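PDB 3WQE: D-threo-3-hydroxyaspartate dehydratase from Delftia, which uses pyridoxal 5'-phosphate and a divalent metal ion to deaminate D-threo-3-hydroxyaspartate to oxaloacetate and ammonium. Local coordinates for residues G177-H182 with L218-V223. Numbering follows the deposited sequence.
Sequences GGVLTH and LPCPVV. With PLP (pyridoxal-5'-phosphate), chain F; 2TL (D-allothreonine), chain H.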
ATOM      1  N   GLY B 177      27.066   9.295 -19.131  1.00 12.81           N
ATOM      2  CA  GLY B 177      26.187  10.369 -19.612  1.00 13.53           C
ATOM      3  C   GLY B 177      25.989  11.503 -18.632  1.00 13.72           C
ATOM      4  O   GLY B 177      25.417  12.538 -19.008  1.00 14.23           O
ATOM      5  N   GLY B 178      26.397  11.288 -17.381  1.00 13.76           N
ATOM      6  CA  GLY B 178      26.093  12.300 -16.397  1.00 13.51           C
ATOM      7  C   GLY B 178      26.204  11.787 -14.975  1.00 12.67           C
ATOM      8  O   GLY B 178      26.610  10.681 -14.716  1.00 12.62           O
ATOM      9  N   VAL B 179      25.811  12.705 -14.062  1.00 11.49           N
ATOM     10  CA  VAL B 179      25.722  12.391 -12.606  1.00 11.53           C
ATOM     11  C   VAL B 179      24.357  12.857 -12.152  1.00 11.95           C
ATOM     12  O   VAL B 179      23.726  13.754 -12.705  1.00 12.82           O
ATOM     13  CB  VAL B 179      26.792  13.099 -11.758  1.00 11.89           C
ATOM     14  CG1 VAL B 179      28.175  12.416 -11.980  1.00 12.21           C
ATOM     15  CG2 VAL B 179      26.934  14.625 -12.113  1.00 12.65           C
ATOM     16  N   LEU B 180      23.845  12.191 -11.114  1.00 11.00           N
ATOM     17  CA  LEU B 180      22.543  12.600 -10.539  1.00 11.50           C
ATOM     18  C   LEU B 180      22.583  12.460  -9.064  1.00 12.01           C
ATOM     19  O   LEU B 180      23.367  11.635  -8.489  1.00 11.86           O
ATOM     20  CB  LEU B 180      21.344  11.791 -11.092  1.00 11.67           C
ATOM     21  CG  LEU B 180      21.191  10.349 -10.548  1.00 11.47           C
ATOM     22  CD1 LEU B 180      19.745   9.884 -10.827  1.00 13.22           C
ATOM     23  CD2 LEU B 180      22.193   9.379 -11.186  1.00 12.85           C
ATOM     24  N   THR B 181      21.792  13.260  -8.365  1.00 11.62           N
ATOM     25  CA  THR B 181      21.620  13.136  -6.897  1.00 11.68           C
ATOM     26  C   THR B 181      20.209  13.363  -6.522  1.00 12.84           C
ATOM     27  O   THR B 181      19.505  14.095  -7.272  1.00 13.23           O
ATOM     28  CB  THR B 181      22.586  14.060  -6.116  1.00 14.01           C
ATOM     29  OG1 THR B 181      22.656  13.675  -4.736  1.00 14.61           O
ATOM     30  CG2 THR B 181      22.155  15.553  -6.241  1.00 14.61           C
ATOM     31  N   HIS B 182      19.792  12.873  -5.328  1.00 13.37           N
ATOM     32  CA  HIS B 182      18.472  13.176  -4.813  1.00 13.97           C
ATOM     33  C   HIS B 182      18.624  13.512  -3.366  1.00 15.43           C
ATOM     34  O   HIS B 182      19.059  12.645  -2.559  1.00 17.58           O
ATOM     35  CB  HIS B 182      17.604  11.913  -4.921  1.00 14.30           C
ATOM     36  CG  HIS B 182      16.312  12.045  -4.197  1.00 17.90           C
ATOM     37  ND1 HIS B 182      15.306  12.924  -4.536  1.00 16.70           N
ATOM     38  CD2 HIS B 182      15.838  11.262  -3.102  1.00 17.57           C
ATOM     39  CE1 HIS B 182      14.191  12.696  -3.664  1.00 17.48           C
ATOM     40  NE2 HIS B 182      14.548  11.739  -2.798  1.00 18.43           N
ATOM     41  N   LEU B 218      36.955  12.803 -18.360  1.00 14.39           N
ATOM     42  CA  LEU B 218      35.780  11.942 -18.680  1.00 13.69           C
ATOM     43  C   LEU B 218      34.584  12.806 -19.044  1.00 15.50           C
ATOM     44  O   LEU B 218      34.444  13.881 -18.462  1.00 15.58           O
ATOM     45  CB  LEU B 218      35.456  11.109 -17.389  1.00 13.69           C
ATOM     46  CG  LEU B 218      36.615  10.153 -17.076  1.00 14.68           C
ATOM     47  CD1 LEU B 218      36.359   9.655 -15.647  1.00 15.39           C
ATOM     48  CD2 LEU B 218      36.419   8.919 -17.974  1.00 16.64           C
ATOM     49  N   PRO B 219      33.751  12.349 -19.942  1.00 14.94           N
ATOM     50  CA  PRO B 219      32.550  13.138 -20.235  1.00 16.07           C
ATOM     51  C   PRO B 219      31.588  13.096 -19.057  1.00 14.54           C
ATOM     52  O   PRO B 219      31.461  12.090 -18.331  1.00 15.52           O
ATOM     53  CB  PRO B 219      31.906  12.382 -21.386  1.00 16.70           C
ATOM     54  CG  PRO B 219      32.398  10.942 -21.273  1.00 15.93           C
ATOM     55  CD  PRO B 219      33.754  11.000 -20.551  1.00 14.87           C
ATOM     56  N   CYS B 220      30.856  14.185 -18.886  1.00 15.09           N
ATOM     57  CA  CYS B 220      29.748  14.240 -17.865  1.00 14.88           C
ATOM     58  C   CYS B 220      28.771  15.335 -18.212  1.00 17.01           C
ATOM     59  O   CYS B 220      28.697  16.357 -17.533  1.00 18.78           O
ATOM     60  CB  CYS B 220      30.333  14.448 -16.470  1.00 15.74           C
ATOM     61  SG  CYS B 220      29.024  14.136 -15.217  1.00 17.45           S
ATOM     62  N   PRO B 221      28.010  15.098 -19.325  1.00 14.82           N
ATOM     63  CA  PRO B 221      27.295  16.308 -19.825  1.00 16.28           C
ATOM     64  C   PRO B 221      26.034  16.582 -19.016  1.00 16.03           C
ATOM     65  O   PRO B 221      25.633  17.792 -19.039  1.00 19.15           O
ATOM     66  CB  PRO B 221      27.015  15.947 -21.298  1.00 18.61           C
ATOM     67  CG  PRO B 221      27.074  14.418 -21.338  1.00 17.82           C
ATOM     68  CD  PRO B 221      28.186  14.029 -20.347  1.00 15.78           C
ATOM     69  N   VAL B 222      25.395  15.628 -18.372  1.00 15.08           N
ATOM     70  CA  VAL B 222      24.183  15.901 -17.635  1.00 15.75           C
ATOM     71  C   VAL B 222      24.555  16.002 -16.142  1.00 15.39           C
ATOM     72  O   VAL B 222      25.305  15.164 -15.588  1.00 14.54           O
ATOM     73  CB  VAL B 222      23.102  14.802 -17.814  1.00 16.71           C
ATOM     74  CG1 VAL B 222      22.011  14.910 -16.740  1.00 17.80           C
ATOM     75  CG2 VAL B 222      22.694  14.790 -19.302  1.00 19.15           C
ATOM     76  N   VAL B 223      23.990  16.992 -15.480  1.00 15.62           N
ATOM     77  CA  VAL B 223      24.007  17.103 -14.029  1.00 14.17           C
ATOM     78  C   VAL B 223      22.546  17.184 -13.617  1.00 14.77           C
ATOM     79  O   VAL B 223      21.852  18.224 -13.902  1.00 15.68           O
ATOM     80  CB  VAL B 223      24.812  18.350 -13.549  1.00 14.84           C
ATOM     81  CG1 VAL B 223      24.649  18.477 -12.021  1.00 15.85           C
ATOM     82  CG2 VAL B 223      26.236  18.233 -13.998  1.00 15.14           C
TER
HETATM   83  N1  PLP F 401      14.666  11.366  -8.000  1.00 13.57           N
HETATM   84  C2  PLP F 401      14.858  10.250  -7.289  1.00 13.12           C
HETATM   85  C2A PLP F 401      16.045   9.362  -7.623  1.00 13.64           C
HETATM   86  C3  PLP F 401      14.049   9.897  -6.153  1.00 16.38           C
HETATM   87  O3  PLP F 401      14.270   8.765  -5.454  1.00 17.31           O
HETATM   88  C4  PLP F 401      12.896  10.668  -5.932  1.00 13.82           C
HETATM   89  C4A PLP F 401      11.989  10.457  -4.820  1.00 16.81           C
HETATM   90  C5  PLP F 401      12.700  11.835  -6.773  1.00 13.29           C
HETATM   91  C6  PLP F 401      13.648  12.130  -7.796  1.00 13.92           C
HETATM   92  C5A PLP F 401      11.421  12.701  -6.618  1.00 13.46           C
HETATM   93  O4P PLP F 401      11.348  13.367  -5.366  1.00 14.34           O
HETATM   94  P   PLP F 401       9.925  14.003  -4.981  1.00 15.69           P
HETATM   95  O1P PLP F 401       9.706  15.021  -6.094  1.00 18.50           O
HETATM   96  O2P PLP F 401      10.308  14.615  -3.672  1.00 15.10           O
HETATM   97  O3P PLP F 401       8.915  12.901  -4.968  1.00 18.91           O
HETATM   98  N   2TL H 403      12.412   9.408  -3.807  1.00 17.41           N
HETATM   99  CA  2TL H 403      11.501   9.165  -2.624  1.00 15.69           C
HETATM  100  CB  2TL H 403      12.262   9.741  -1.406  1.00 18.98           C
HETATM  101  OG1 2TL H 403      12.202  11.131  -1.345  1.00 27.69           O
HETATM  102  CG2 2TL H 403      13.623   9.324  -1.113  1.00 18.44           C
HETATM  103  C   2TL H 403      11.473   7.644  -2.512  1.00 16.45           C
HETATM  104  O   2TL H 403      12.349   7.032  -3.122  1.00 17.42           O
HETATM  105  OXT 2TL H 403      10.553   7.222  -1.881  1.00 14.97           O
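Gly178 and Val179 lie beside Val222 and Val223 where two neighbouring strands run parallel in the alanine racemase-like TIM barrel, joined through helix 192-215 in a beta-alpha-beta crossover. Two backbone bonds fix the register: Val222 N donates to Gly177 O (3.2 Å), and Val179 N to Val222 O at 2.9 Å, the latter straighter, with an N-H...O angle of 160°. Between them Gly178 CA lies 3.1 Å from Val222 O; a CB here would run into that oxygen and the preceding carbonyl.

The side chains of Val179 and Val223 share one face of the sheet, facing helix 192-215, where Val179 touches Cys206 and Leu213 and Val223 touches Ala210. In Val179, CG1 stands beside the backbone N (chi1 -74°) and CG2 between N and the carbonyl carbon, which brings both methyls to Cys220 SG, each at 3.8 Å, while CG2 also reaches Val223 CG2 at 4.1 Å. Cys220 SG, turned anti to its own N, lies against the Gly178 backbone as well. At the strand entrance, Pro221 CG and CD pack on Gly177 O beside its hydrogen bond.

The chain continues past the paired residues into the active site. His182 lays its ring against the cofactor, PLP C3 standing 3.5 Å above the ring centre, and Gly226 O binds ND1, limiting rotation of the imidazole. At the ring's edge, in its plane, NE2 hydrogen-bonds D-allothreonine OG1 at 2.8 Å.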